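Local structure of lipoteichoic acid primase (Listeria monocytogenes, 4UOP) at residues 413-416 with 417-421; 44-47 with 48-52; 400-403 with 404-408. The protein belongs to the sulfatase family as the extracellular catalytic domain of a lipoteichoic acid primase and carries a bound magnesium ion. One frame throughout, in Å; residues are numbered along the deposited sequence. Where two conformers were deposited one is given.

Along the chain contact 2 comes first, in the loop between helix 34-41 and strand 59-65; contact 3 and then contact 1 follow near the C-terminal end. Contact 3 is the last hairpin of the five-stranded antiparallel sheet, and contact 1 lies in the first turns of helix 412-433, which follows strand 407-408 and packs against that sheet. Their centres are about 16 Å apart, and Val-414 CG2 meets Lys-408 CE at 3.9 Å, so the two form one hairpin-and-helix unit. Contact 2 stands apart, its centre about 24 Å from that of contact 1 and about 30 Å from that of contact 3, as a separate surface loop leading into strand 59-65 of the large mixed sheet.

Contact 1: 413-416 with 417-421; sequences DVKK and RFDAS
Lys-415 and Asp-419, one helical turn apart, send their side chains obliquely across each other and join in a salt bridge, NZ to OD2 at 3.0 Å. With CG anti to the backbone N (chi1 177°), the lysine chain starts off away from the following turn; bends at chi2 and chi4 then bring it back, CD and CE passing the carboxylate before NZ arrives at the syn lone pair of OD2. Asp-419 OD2 also stands 3.3 Å from Lys-415 O, two acceptors with no bond between them. This is i to i+4 pairing in the opening turns of helix 412-433, whose backbone bonds include Asp-419 N to Lys-415 O at 2.9 Å and Ala-420 N to Lys-416 O, also 2.9 Å. On the sheet side, Arg-417 runs extended from CG to NE back past Asp-413, its NH1 4.1 Å from Asp-413 CB and hydrogen-bonded to Tyr-387 OH. The Phe-418 ring takes Lys-415 CD at 4.1 Å from its CD2 and meets Phe-395 with the planes inclined at about 40°.

Contact 2: 44-47 with 48-52; sequences SVKS and NPDYF
Lys-46 reaches over a bend of the chain to Asp-50, four residues on, in a surface loop that has no regular helix or strand and leads from helix 34-41 toward strand 59-65. Asp-50 is the second residue of a type II beta turn that runs from Pro-49 to Phe-52. The CB of Lys-46 points toward residues 48-52, while its CG has no near partner among them. At CD the side chain comes alongside the carboxylate, 3.6 Å from Asp-50 OD2. A bend at chi3 (66°) then turns the chain: CE remains 3.6 Å from the same Asp-50 OD2 and has Asn-48 O near it at 4.1 Å. The tip closes the salt bridge, NZ lying 2.9 Å from Asp-50 OD2 on the syn side but 29° out of the carboxylate plane. Two methylenes and the ammonium thus gather round a single oxygen, with the two side chains crossing at a slant.

Between the two partners Pro-49 packs against the backbone, its CD 3.2 Å from Ser-47 O and its CB 4.0 Å from Lys-46 O. The body of the protein holds this loop through main-chain bonds: Asp-50 N binds Asn-365 OD1, Asp-50 O accepts from Asn-347 ND2 of helix 341-348, and the backbone of Lys-46 is bonded to that of Asn-365. The aspartate is therefore fixed through its main chain while its carboxylate meets the lysine. The other carboxylate oxygen stays farther from the ammonium, Asp-50 OD1 lying 3.5 Å from Lys-46 NZ.

Contact 3: 400-403 with 404-408; sequences ATNY and DGTNK
Asn-402 and Thr-406 form the tight part of this contact, bonded to each other through both main chain and side chain. Asn-402 N gives its hydrogen to Thr-406 O at 2.8 Å; the nitrogen lies nearly in line with the carbonyl bond, but the bond is bent at the N-H (142°). Asn-402 ND2 donates to Thr-406 OG1 at 2.9 Å, with the hydroxyl almost in the amide plane and the N-H nearly straight at 166°. Thr-406 OG1, set between its backbone N and carbonyl carbon (chi1 62°), also donates to Asp-404 OD1 at 2.7 Å, so the hydroxyl accepts from the amide and donates to the carboxylate. The same Asp-404 OD1 accepts from Thr-406 N, the bond that defines an Asx turn, and lies 3.2 Å from Asn-402 CB.

These bonds close the end of the beta hairpin built from strand 399-402 and the short, weakly bonded strand 407-408, the last pair of the five-stranded antiparallel sheet. A type I turn from Asn-402 to Gly-405 reverses the chain, Gly-405 N binding Asn-402 O. Tyr-403 leaves the hairpin for the protein interior, its OH bonded to Thr-384 O and its side chain touching Gln-98 and Phe-100 of strand 94-100.

Toward the open end the pairing is looser. Lys-408 N reaches Ala-400 O at 2.9 Å, but from above the carbonyl plane. One water joins Ala-400 N, Lys-408 O and Asn-407 ND2; a second lies between Asn-407 ND2 and Thr-401 OG1, beside the non-hydrogen-bonded pair Thr-401/Asn-407. On the other face of the hairpin, Lys-408 crosses Asn-402 at about a right angle, its CD 3.5 Å from Asn-402 OD1.

Contact 1: 413-416 with 417-421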
ATOM      1  N   ASP B 413     -14.237  26.400   5.153  1.00 36.17           N
ATOM      2  CA  ASP B 413     -14.249  25.729   3.851  1.00 36.26           C
ATOM      3  C   ASP B 413     -13.121  24.702   3.714  1.00 32.13           C
ATOM      4  O   ASP B 413     -13.302  23.675   3.074  1.00 28.65           O
ATOM      5  CB  ASP B 413     -14.180  26.749   2.702  1.00 41.62           C
ATOM      6  CG  ASP B 413     -15.556  27.308   2.316  1.00 47.29           C
ATOM      7  OD1 ASP B 413     -16.583  26.868   2.881  1.00 50.96           O
ATOM      8  OD2 ASP B 413     -15.614  28.189   1.432  1.00 53.08           O
ATOM      9  N   VAL B 414     -11.972  24.976   4.320  1.00 29.61           N
ATOM     10  CA  VAL B 414     -10.852  24.024   4.290  1.00 29.44           C
ATOM     11  C   VAL B 414     -11.247  22.781   5.082  1.00 28.90           C
ATOM     12  O   VAL B 414     -10.952  21.656   4.688  1.00 27.78           O
ATOM     13  CB  VAL B 414      -9.552  24.644   4.843  1.00 28.37           C
ATOM     14  CG1 VAL B 414      -8.426  23.618   4.898  1.00 27.63           C
ATOM     15  CG2 VAL B 414      -9.131  25.836   3.996  1.00 29.89           C
ATOM     16  N   LYS B 415     -11.937  23.008   6.199  1.00 29.35           N
ATOM     17  CA  LYS B 415     -12.421  21.934   7.050  1.00 30.73           C
ATOM     18  C   LYS B 415     -13.502  21.105   6.362  1.00 29.53           C
ATOM     19  O   LYS B 415     -13.509  19.876   6.458  1.00 26.25           O
ATOM     20  CB  LYS B 415     -12.957  22.529   8.363  1.00 33.10           C
ATOM     21  CG  LYS B 415     -13.565  21.541   9.340  1.00 36.88           C
ATOM     22  CD  LYS B 415     -12.622  20.400   9.675  1.00 39.61           C
ATOM     23  CE  LYS B 415     -12.879  19.852  11.076  1.00 42.08           C
ATOM     24  NZ  LYS B 415     -14.307  19.496  11.301  1.00 42.83           N
ATOM     25  N   LYS B 416     -14.425  21.770   5.684  1.00 29.88           N
ATOM     26  CA  LYS B 416     -15.495  21.065   4.983  1.00 30.76           C
ATOM     27  C   LYS B 416     -14.957  20.110   3.908  1.00 28.98           C
ATOM     28  O   LYS B 416     -15.451  18.996   3.775  1.00 25.67           O
ATOM     29  CB  LYS B 416     -16.489  22.046   4.370  1.00 34.11           C
ATOM     30  CG  LYS B 416     -17.504  22.542   5.382  1.00 38.81           C
ATOM     31  CD  LYS B 416     -18.282  23.742   4.871  1.00 42.58           C
ATOM     32  CE  LYS B 416     -19.110  24.365   5.987  1.00 45.67           C
ATOM     33  NZ  LYS B 416     -19.861  25.554   5.496  1.00 48.58           N
ATOM     34  N   ARG B 417     -13.945  20.543   3.160  1.00 27.19           N
ATOM     35  CA  ARG B 417     -13.361  19.684   2.128  1.00 26.49           C
ATOM     36  C   ARG B 417     -12.572  18.526   2.720  1.00 24.82           C
ATOM     37  O   ARG B 417     -12.544  17.450   2.133  1.00 23.08           O
ATOM     38  CB  ARG B 417     -12.485  20.488   1.168  1.00 27.79           C
ATOM     39  CG  ARG B 417     -13.285  21.371   0.234  1.00 30.08           C
ATOM     40  CD  ARG B 417     -12.405  21.990  -0.835  1.00 33.08           C
ATOM     41  NE  ARG B 417     -13.117  23.022  -1.576  1.00 36.00           N
ATOM     42  CZ  ARG B 417     -13.027  24.336  -1.360  1.00 38.83           C
ATOM     43  NH1 ARG B 417     -12.227  24.844  -0.422  1.00 39.67           N
ATOM     44  NH2 ARG B 417     -13.752  25.162  -2.108  1.00 40.73           N
ATOM     45  N   PHE B 418     -11.927  18.749   3.865  1.00 23.33           N
ATOM     46  CA  PHE B 418     -11.237  17.674   4.569  1.00 24.47           C
ATOM     47  C   PHE B 418     -12.226  16.608   5.025  1.00 23.76           C
ATOM     48  O   PHE B 418     -12.023  15.412   4.798  1.00 22.21           O
ATOM     49  CB  PHE B 418     -10.457  18.229   5.767  1.00 25.03           C
ATOM     50  CG  PHE B 418     -10.092  17.191   6.786  1.00 26.16           C
ATOM     51  CD1 PHE B 418      -9.028  16.331   6.571  1.00 26.14           C
ATOM     52  CD2 PHE B 418     -10.821  17.079   7.969  1.00 27.67           C
ATOM     53  CE1 PHE B 418      -8.688  15.379   7.515  1.00 27.60           C
ATOM     54  CE2 PHE B 418     -10.489  16.130   8.913  1.00 28.06           C
ATOM     55  CZ  PHE B 418      -9.418  15.280   8.688  1.00 28.94           C
ATOM     56  N   ASP B 419     -13.315  17.050   5.652  1.00 24.43           N
ATOM     57  CA  ASP B 419     -14.359  16.129   6.103  1.00 25.66           C
ATOM     58  C   ASP B 419     -15.023  15.400   4.935  1.00 24.33           C
ATOM     59  O   ASP B 419     -15.206  14.182   4.981  1.00 25.15           O
ATOM     60  CB  ASP B 419     -15.430  16.884   6.911  1.00 27.51           C
ATOM     61  CG  ASP B 419     -14.925  17.356   8.265  1.00 30.10           C
ATOM     62  OD1 ASP B 419     -14.050  16.693   8.862  1.00 32.47           O
ATOM     63  OD2 ASP B 419     -15.431  18.385   8.757  1.00 34.17           O
ATOM     64  N   ALA B 420     -15.394  16.142   3.901  1.00 21.99           N
ATOM     65  CA  ALA B 420     -15.948  15.548   2.685  1.00 22.17           C
ATOM     66  C   ALA B 420     -14.988  14.541   2.058  1.00 22.15           C
ATOM     67  O   ALA B 420     -15.395  13.446   1.670  1.00 23.25           O
ATOM     68  CB  ALA B 420     -16.282  16.619   1.685  1.00 22.29           C
ATOM     69  N   SER B 421     -13.718  14.907   1.944  1.00 22.41           N
ATOM     70  CA  SER B 421     -12.733  13.975   1.374  1.00 22.84           C
ATOM     71  C   SER B 421     -12.703  12.649   2.130  1.00 23.48           C
ATOM     72  O   SER B 421     -12.745  11.577   1.529  1.00 25.17           O
ATOM     73  CB  SER B 421     -11.348  14.607   1.348  1.00 22.54           C
ATOM     74  OG  SER B 421     -11.305  15.672   0.423  1.00 22.76           O
TER

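Contact 2: 44-47 with 48-52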
ATOM      1  N   SER B  44     -20.436  22.048  -7.053  1.00 25.70           N
ATOM      2  CA  SER B  44     -21.626  22.490  -7.754  1.00 27.00           C
ATOM      3  C   SER B  44     -21.451  22.208  -9.251  1.00 26.89           C
ATOM      4  O   SER B  44     -20.501  22.695  -9.867  1.00 25.75           O
ATOM      5  CB  SER B  44     -21.863  23.981  -7.486  1.00 28.73           C
ATOM      6  OG  SER B  44     -23.023  24.437  -8.154  1.00 30.09           O
ATOM      7  N   VAL B  45     -22.369  21.427  -9.820  1.00 26.53           N
ATOM      8  CA  VAL B  45     -22.331  21.068 -11.240  1.00 26.65           C
ATOM      9  C   VAL B  45     -23.575  21.608 -11.934  1.00 27.52           C
ATOM     10  O   VAL B  45     -24.673  21.421 -11.450  1.00 27.68           O
ATOM     11  CB  VAL B  45     -22.269  19.539 -11.428  1.00 27.59           C
ATOM     12  CG1 VAL B  45     -22.051  19.165 -12.892  1.00 28.45           C
ATOM     13  CG2 VAL B  45     -21.164  18.954 -10.569  1.00 28.40           C
ATOM     14  N   LYS B  46     -23.402  22.260 -13.074  1.00 27.22           N
ATOM     15  CA  LYS B  46     -24.538  22.867 -13.781  1.00 28.53           C
ATOM     16  C   LYS B  46     -25.624  21.843 -14.092  1.00 28.87           C
ATOM     17  O   LYS B  46     -25.337  20.797 -14.658  1.00 27.15           O
ATOM     18  CB  LYS B  46     -24.067  23.522 -15.075  1.00 31.32           C
ATOM     19  CG  LYS B  46     -23.100  24.672 -14.874  1.00 33.46           C
ATOM     20  CD  LYS B  46     -22.791  25.387 -16.183  1.00 36.08           C
ATOM     21  CE  LYS B  46     -24.017  26.085 -16.749  1.00 40.45           C
ATOM     22  NZ  LYS B  46     -23.647  27.141 -17.732  1.00 43.67           N
ATOM     23  N   SER B  47     -26.866  22.152 -13.700  1.00 27.84           N
ATOM     24  CA  SER B  47     -28.024  21.280 -13.917  0.50 29.09           C
ATOM     25  C   SER B  47     -28.397  21.144 -15.387  1.00 28.38           C
ATOM     26  O   SER B  47     -28.927  20.115 -15.806  1.00 30.33           O
ATOM     27  CB  SER B  47     -29.240  21.814 -13.146  0.50 29.48           C
ATOM     28  OG  SER B  47     -30.433  21.226 -13.626  0.50 31.25           O
ATOM     29  N   ASN B  48     -28.157  22.203 -16.154  1.00 29.77           N
ATOM     30  CA  ASN B  48     -28.320  22.200 -17.599  1.00 30.89           C
ATOM     31  C   ASN B  48     -26.911  22.319 -18.204  1.00 29.20           C
ATOM     32  O   ASN B  48     -26.476  23.410 -18.573  1.00 29.78           O
ATOM     33  CB  ASN B  48     -29.212  23.361 -18.047  1.00 34.36           C
ATOM     34  CG  ASN B  48     -29.494  23.342 -19.543  1.00 38.60           C
ATOM     35  OD1 ASN B  48     -29.405  22.295 -20.192  1.00 41.33           O
ATOM     36  ND2 ASN B  48     -29.841  24.506 -20.102  1.00 38.64           N
ATOM     37  N   PRO B  49     -26.177  21.195 -18.261  1.00 26.65           N
ATOM     38  CA  PRO B  49     -24.747  21.257 -18.577  1.00 25.57           C
ATOM     39  C   PRO B  49     -24.394  21.771 -19.962  1.00 25.33           C
ATOM     40  O   PRO B  49     -25.065  21.453 -20.947  1.00 26.70           O
ATOM     41  CB  PRO B  49     -24.283  19.806 -18.420  1.00 25.58           C
ATOM     42  CG  PRO B  49     -25.511  18.987 -18.561  1.00 26.18           C
ATOM     43  CD  PRO B  49     -26.594  19.821 -17.940  1.00 26.26           C
ATOM     44  N   ASP B  50     -23.319  22.537 -20.020  1.00 24.51           N
ATOM     45  CA  ASP B  50     -22.725  22.930 -21.284  1.00 26.02           C
ATOM     46  C   ASP B  50     -22.050  21.719 -21.932  1.00 24.69           C
ATOM     47  O   ASP B  50     -21.677  20.774 -21.246  1.00 23.00           O
ATOM     48  CB  ASP B  50     -21.699  24.026 -21.058  1.00 27.50           C
ATOM     49  CG  ASP B  50     -22.323  25.286 -20.477  1.00 30.26           C
ATOM     50  OD1 ASP B  50     -23.417  25.665 -20.937  1.00 31.68           O
ATOM     51  OD2 ASP B  50     -21.726  25.872 -19.560  1.00 31.67           O
ATOM     52  N   TYR B  51     -21.950  21.769 -23.254  1.00 24.58           N
ATOM     53  CA  TYR B  51     -21.302  20.729 -24.076  1.00 25.61           C
ATOM     54  C   TYR B  51     -22.003  19.370 -24.044  1.00 24.14           C
ATOM     55  O   TYR B  51     -21.432  18.381 -24.492  1.00 24.04           O
ATOM     56  CB  TYR B  51     -19.820  20.557 -23.684  1.00 26.41           C
ATOM     57  CG  TYR B  51     -19.057  21.836 -23.444  1.00 26.82           C
ATOM     58  CD1 TYR B  51     -18.637  22.635 -24.503  1.00 29.65           C
ATOM     59  CD2 TYR B  51     -18.736  22.235 -22.159  1.00 27.04           C
ATOM     60  CE1 TYR B  51     -17.937  23.813 -24.277  1.00 31.40           C
ATOM     61  CE2 TYR B  51     -18.030  23.401 -21.922  1.00 28.02           C
ATOM     62  CZ  TYR B  51     -17.637  24.187 -22.985  1.00 30.29           C
ATOM     63  OH  TYR B  51     -16.942  25.338 -22.744  1.00 32.69           O
ATOM     64  N   PHE B  52     -23.229  19.301 -23.524  1.00 23.51           N
ATOM     65  CA  PHE B  52     -23.925  18.036 -23.438  1.00 23.95           C
ATOM     66  C   PHE B  52     -24.234  17.519 -24.839  1.00 25.37           C
ATOM     67  O   PHE B  52     -24.894  18.196 -25.627  1.00 24.86           O
ATOM     68  CB  PHE B  52     -25.212  18.152 -22.610  1.00 24.23           C
ATOM     69  CG  PHE B  52     -25.946  16.859 -22.491  1.00 25.26           C
ATOM     70  CD1 PHE B  52     -25.475  15.858 -21.654  1.00 24.44           C
ATOM     71  CD2 PHE B  52     -27.085  16.611 -23.258  1.00 25.80           C
ATOM     72  CE1 PHE B  52     -26.123  14.645 -21.568  1.00 25.36           C
ATOM     73  CE2 PHE B  52     -27.744  15.397 -23.163  1.00 26.06           C
ATOM     74  CZ  PHE B  52     -27.261  14.413 -22.319  1.00 27.09           C
TER

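Contact 3: 400-403 with 404-408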
ATOM      1  N   ALA B 400      -2.607  23.887   5.089  1.00 22.11           N
ATOM      2  CA  ALA B 400      -3.063  24.250   3.766  1.00 20.70           C
ATOM      3  C   ALA B 400      -2.015  25.163   3.171  1.00 21.95           C
ATOM      4  O   ALA B 400      -1.566  26.127   3.817  1.00 20.80           O
ATOM      5  CB  ALA B 400      -4.401  24.949   3.823  1.00 21.65           C
ATOM      6  N   THR B 401      -1.597  24.839   1.956  1.00 20.53           N
ATOM      7  CA  THR B 401      -0.565  25.587   1.271  1.00 20.97           C
ATOM      8  C   THR B 401      -1.105  26.043  -0.064  1.00 20.01           C
ATOM      9  O   THR B 401      -1.497  25.214  -0.892  1.00 19.42           O
ATOM     10  CB  THR B 401       0.684  24.711   1.064  1.00 21.87           C
ATOM     11  OG1 THR B 401       1.132  24.215   2.332  1.00 23.66           O
ATOM     12  CG2 THR B 401       1.811  25.505   0.426  1.00 23.39           C
ATOM     13  N   ASN B 402      -1.166  27.358  -0.248  1.00 19.36           N
ATOM     14  CA  ASN B 402      -1.517  27.941  -1.529  1.00 19.36           C
ATOM     15  C   ASN B 402      -0.479  27.576  -2.575  1.00 19.32           C
ATOM     16  O   ASN B 402       0.678  27.369  -2.258  1.00 20.14           O
ATOM     17  CB  ASN B 402      -1.591  29.463  -1.435  1.00 19.54           C
ATOM     18  CG  ASN B 402      -2.732  29.945  -0.564  1.00 21.09           C
ATOM     19  OD1 ASN B 402      -3.854  29.477  -0.689  1.00 22.33           O
ATOM     20  ND2 ASN B 402      -2.443  30.877   0.334  1.00 20.65           N
ATOM     21  N   TYR B 403      -0.897  27.556  -3.830  1.00 19.66           N
ATOM     22  CA  TYR B 403       0.014  27.185  -4.906  1.00 20.12           C
ATOM     23  C   TYR B 403       1.093  28.217  -5.220  1.00 21.35           C
ATOM     24  O   TYR B 403       2.054  27.900  -5.921  1.00 20.72           O
ATOM     25  CB  TYR B 403      -0.763  26.811  -6.162  1.00 19.69           C
ATOM     26  CG  TYR B 403      -1.596  25.561  -6.016  1.00 18.64           C
ATOM     27  CD1 TYR B 403      -1.256  24.544  -5.119  1.00 18.63           C
ATOM     28  CD2 TYR B 403      -2.708  25.373  -6.810  1.00 19.63           C
ATOM     29  CE1 TYR B 403      -2.025  23.397  -5.006  1.00 18.58           C
ATOM     30  CE2 TYR B 403      -3.480  24.232  -6.711  1.00 18.97           C
ATOM     31  CZ  TYR B 403      -3.140  23.247  -5.815  1.00 18.60           C
ATOM     32  OH  TYR B 403      -3.928  22.122  -5.740  1.00 19.44           O
ATOM     33  N   ASP B 404       0.956  29.440  -4.702  1.00 22.73           N
ATOM     34  CA  ASP B 404       2.075  30.387  -4.712  1.00 23.67           C
ATOM     35  C   ASP B 404       3.084  30.165  -3.579  1.00 23.92           C
ATOM     36  O   ASP B 404       4.070  30.907  -3.473  1.00 25.41           O
ATOM     37  CB  ASP B 404       1.573  31.849  -4.712  1.00 24.13           C
ATOM     38  CG  ASP B 404       0.824  32.246  -3.416  1.00 25.15           C
ATOM     39  OD1 ASP B 404       0.746  31.441  -2.463  1.00 24.53           O
ATOM     40  OD2 ASP B 404       0.320  33.394  -3.364  1.00 26.67           O
ATOM     41  N   GLY B 405       2.859  29.150  -2.743  1.00 22.75           N
ATOM     42  CA  GLY B 405       3.775  28.794  -1.666  1.00 23.73           C
ATOM     43  C   GLY B 405       3.414  29.330  -0.287  1.00 23.50           C
ATOM     44  O   GLY B 405       3.987  28.897   0.724  1.00 24.14           O
ATOM     45  N   THR B 406       2.467  30.258  -0.228  1.00 22.94           N
ATOM     46  CA  THR B 406       2.084  30.866   1.048  1.00 23.51           C
ATOM     47  C   THR B 406       1.150  29.956   1.829  1.00 23.71           C
ATOM     48  O   THR B 406       0.443  29.113   1.259  1.00 22.14           O
ATOM     49  CB  THR B 406       1.410  32.233   0.852  1.00 23.23           C
ATOM     50  OG1 THR B 406       0.198  32.086   0.102  1.00 22.53           O
ATOM     51  CG2 THR B 406       2.345  33.184   0.126  1.00 24.19           C
ATOM     52  N   ASN B 407       1.169  30.120   3.138  1.00 22.86           N
ATOM     53  CA  ASN B 407       0.300  29.368   4.010  1.00 25.03           C
ATOM     54  C   ASN B 407      -1.127  29.851   3.850  1.00 24.66           C
ATOM     55  O   ASN B 407      -1.365  31.030   3.577  1.00 24.47           O
ATOM     56  CB  ASN B 407       0.743  29.506   5.469  1.00 26.66           C
ATOM     57  CG  ASN B 407      -0.057  28.618   6.402  1.00 28.82           C
ATOM     58  OD1 ASN B 407      -0.792  29.108   7.254  1.00 33.51           O
ATOM     59  ND2 ASN B 407       0.075  27.304   6.237  1.00 28.98           N
ATOM     60  N   LYS B 408      -2.070  28.934   3.997  1.00 24.93           N
ATOM     61  CA  LYS B 408      -3.476  29.285   3.974  1.00 27.36           C
ATOM     62  C   LYS B 408      -4.070  28.877   5.300  1.00 28.34           C
ATOM     63  O   LYS B 408      -3.905  27.740   5.741  1.00 27.12           O
ATOM     64  CB  LYS B 408      -4.213  28.593   2.829  1.00 28.24           C
ATOM     65  CG  LYS B 408      -5.695  28.923   2.781  1.00 29.23           C
ATOM     66  CD  LYS B 408      -6.371  28.381   1.544  1.00 31.81           C
ATOM     67  CE  LYS B 408      -7.872  28.632   1.574  1.00 33.48           C
ATOM     68  NZ  LYS B 408      -8.211  30.073   1.448  1.00 34.99           N
TER
HETATM   69  O   HOH W   1      -2.350  26.029   7.041  1.00 23.08           O
HETATM   70  O   HOH W   2       1.814  26.093   4.340  1.00 26.70           O